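Local coordinates for Lin2111 protein (Listeria innocua, PDB 3EDP), which is of unknown function but probably binds DNA as a GntR-family transcription regulator, at residues V202-S207 with I219-E224. Sequence-based numbering, arbitrary orientation.
Sequences VFKLSS and IQYHYE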
# COMPACT_ATOMS: atom_id res chain seq x y z
N VAL A 202 14.21 -3.89 -14.72
CA VAL A 202 12.84 -3.94 -14.26
C VAL A 202 12.72 -3.42 -12.83
O VAL A 202 13.55 -3.75 -11.98
CB VAL A 202 12.31 -5.39 -14.32
CG1 VAL A 202 10.95 -5.49 -13.65
CG2 VAL A 202 12.25 -5.87 -15.77
N PHE A 203 11.70 -2.60 -12.56
CA PHE A 203 11.36 -2.22 -11.19
C PHE A 203 10.63 -3.38 -10.53
O PHE A 203 9.68 -3.92 -11.09
CB PHE A 203 10.44 -0.99 -11.13
CG PHE A 203 11.11 0.31 -11.47
CD1 PHE A 203 12.18 0.77 -10.73
CD2 PHE A 203 10.62 1.10 -12.51
CE1 PHE A 203 12.79 1.98 -11.03
CE2 PHE A 203 11.22 2.31 -12.81
CZ PHE A 203 12.30 2.75 -12.08
N LYS A 204 11.07 -3.77 -9.34
CA LYS A 204 10.35 -4.76 -8.56
C LYS A 204 9.91 -4.14 -7.23
O LYS A 204 10.73 -3.78 -6.39
CB LYS A 204 11.21 -6.00 -8.31
CG LYS A 204 10.55 -7.05 -7.42
CD LYS A 204 11.54 -8.13 -7.03
CE LYS A 204 10.86 -9.29 -6.31
NZ LYS A 204 11.88 -10.26 -5.83
N LEU A 205 8.60 -4.00 -7.07
CA LEU A 205 8.00 -3.44 -5.87
C LEU A 205 7.43 -4.58 -5.04
O LEU A 205 6.42 -5.19 -5.40
CB LEU A 205 6.88 -2.47 -6.26
CG LEU A 205 6.04 -1.86 -5.13
CD1 LEU A 205 6.90 -0.98 -4.21
CD2 LEU A 205 4.85 -1.07 -5.70
N SER A 206 8.10 -4.89 -3.93
CA SER A 206 7.63 -5.98 -3.07
C SER A 206 6.80 -5.40 -1.93
O SER A 206 7.19 -4.41 -1.32
CB SER A 206 8.81 -6.79 -2.52
OG SER A 206 9.60 -7.33 -3.57
N SER A 207 5.66 -6.02 -1.67
CA SER A 207 4.77 -5.58 -0.60
C SER A 207 4.50 -6.73 0.35
O SER A 207 4.17 -7.84 -0.08
CB SER A 207 3.45 -5.05 -1.16
OG SER A 207 3.64 -4.04 -2.12
N ILE A 219 1.59 -11.41 0.57
CA ILE A 219 2.74 -10.86 -0.13
C ILE A 219 2.37 -10.57 -1.56
O ILE A 219 1.68 -11.37 -2.21
CB ILE A 219 3.91 -11.85 -0.16
CG1 ILE A 219 4.38 -12.17 1.26
CG2 ILE A 219 5.06 -11.28 -0.98
CD1 ILE A 219 5.34 -13.34 1.31
N GLN A 220 2.84 -9.43 -2.07
CA GLN A 220 2.66 -9.08 -3.48
C GLN A 220 3.97 -8.63 -4.10
O GLN A 220 4.75 -7.90 -3.48
CB GLN A 220 1.64 -7.96 -3.62
CG GLN A 220 1.37 -7.53 -5.06
CD GLN A 220 0.25 -6.50 -5.13
OE1 GLN A 220 -0.07 -5.85 -4.13
NE2 GLN A 220 -0.38 -6.36 -6.29
N TYR A 221 4.23 -9.09 -5.32
CA TYR A 221 5.37 -8.62 -6.09
C TYR A 221 4.81 -8.00 -7.35
O TYR A 221 4.02 -8.63 -8.06
CB TYR A 221 6.31 -9.77 -6.46
CG TYR A 221 6.88 -10.49 -5.27
CD1 TYR A 221 7.83 -9.89 -4.45
CD2 TYR A 221 6.47 -11.78 -4.95
CE1 TYR A 221 8.35 -10.55 -3.35
CE2 TYR A 221 6.99 -12.45 -3.86
CZ TYR A 221 7.94 -11.83 -3.07
OH TYR A 221 8.45 -12.50 -1.98
N HIS A 222 5.19 -6.76 -7.61
CA HIS A 222 4.72 -6.04 -8.79
C HIS A 222 5.94 -5.64 -9.62
O HIS A 222 6.93 -5.14 -9.08
CB HIS A 222 3.91 -4.81 -8.36
CG HIS A 222 3.58 -3.89 -9.49
ND1 HIS A 222 2.56 -4.14 -10.38
CD2 HIS A 222 4.13 -2.72 -9.87
CE1 HIS A 222 2.49 -3.16 -11.26
NE2 HIS A 222 3.44 -2.28 -10.98
N TYR A 223 5.86 -5.88 -10.92
CA TYR A 223 7.00 -5.62 -11.81
C TYR A 223 6.62 -4.64 -12.91
O TYR A 223 5.54 -4.77 -13.51
CB TYR A 223 7.47 -6.92 -12.47
CG TYR A 223 7.91 -8.01 -11.52
CD1 TYR A 223 9.25 -8.14 -11.17
CD2 TYR A 223 7.00 -8.90 -10.98
CE1 TYR A 223 9.66 -9.13 -10.30
CE2 TYR A 223 7.40 -9.89 -10.11
CZ TYR A 223 8.73 -10.01 -9.78
OH TYR A 223 9.15 -11.00 -8.92
N GLU A 224 7.50 -3.69 -13.18
CA GLU A 224 7.30 -2.74 -14.26
C GLU A 224 8.60 -2.52 -15.02
O GLU A 224 9.68 -2.50 -14.43
CB GLU A 224 6.85 -1.38 -13.73
CG GLU A 224 5.46 -1.34 -13.15
CD GLU A 224 5.08 0.04 -12.61
OE1 GLU A 224 5.84 1.01 -12.83
OE2 GLU A 224 4.02 0.15 -11.96
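Lys204 lays its methylene chain alongside the ring of Tyr223, both side chains pointing the same way from a non-hydrogen-bonded pair. With CG anti to the backbone N (chi1 176°) and the chain extended beyond it, CG comes 3.7 Å from Tyr223 CE1, and CE passes on to Tyr221 CD1 at 3.6 Å. A long aliphatic chain ending in an amine suits this place, for it packs against two aromatic rings while staying partly exposed. Ser206, small enough to sit beside a ring, sets OG at the edge of Tyr221, in the ring plane and 3.2 Å from CD1. At the other end of this face Val202 brings CG1 to the edge of the Tyr223 ring and 3.9 Å from Tyr223 CB. The two strands form an antiparallel beta hairpin in the sheet of the UTRA domain, tied by six backbone hydrogen bonds, among them Leu205 N to His222 O at 2.9 Å. Helix 110-117 packs on Tyr221 on this side. On the opposite face, His222 NE2 donates to Glu224 OE2 over 2.7 Å, nearly straight at 165°; OE2 lies close to the imidazole plane, and NE2 meets it on its anti side, 22° out of the carboxylate plane. ND1 is hydrogen-bonded to Asp141 OD2, so both ring nitrogens are engaged and the ring's rotation is fixed. On the same face as His222 and Glu224, apolar Phe203 and Leu205 pack against strand 176-185, Phe203 also against Leu181 and Leu205 against Gln179 of the second subunit.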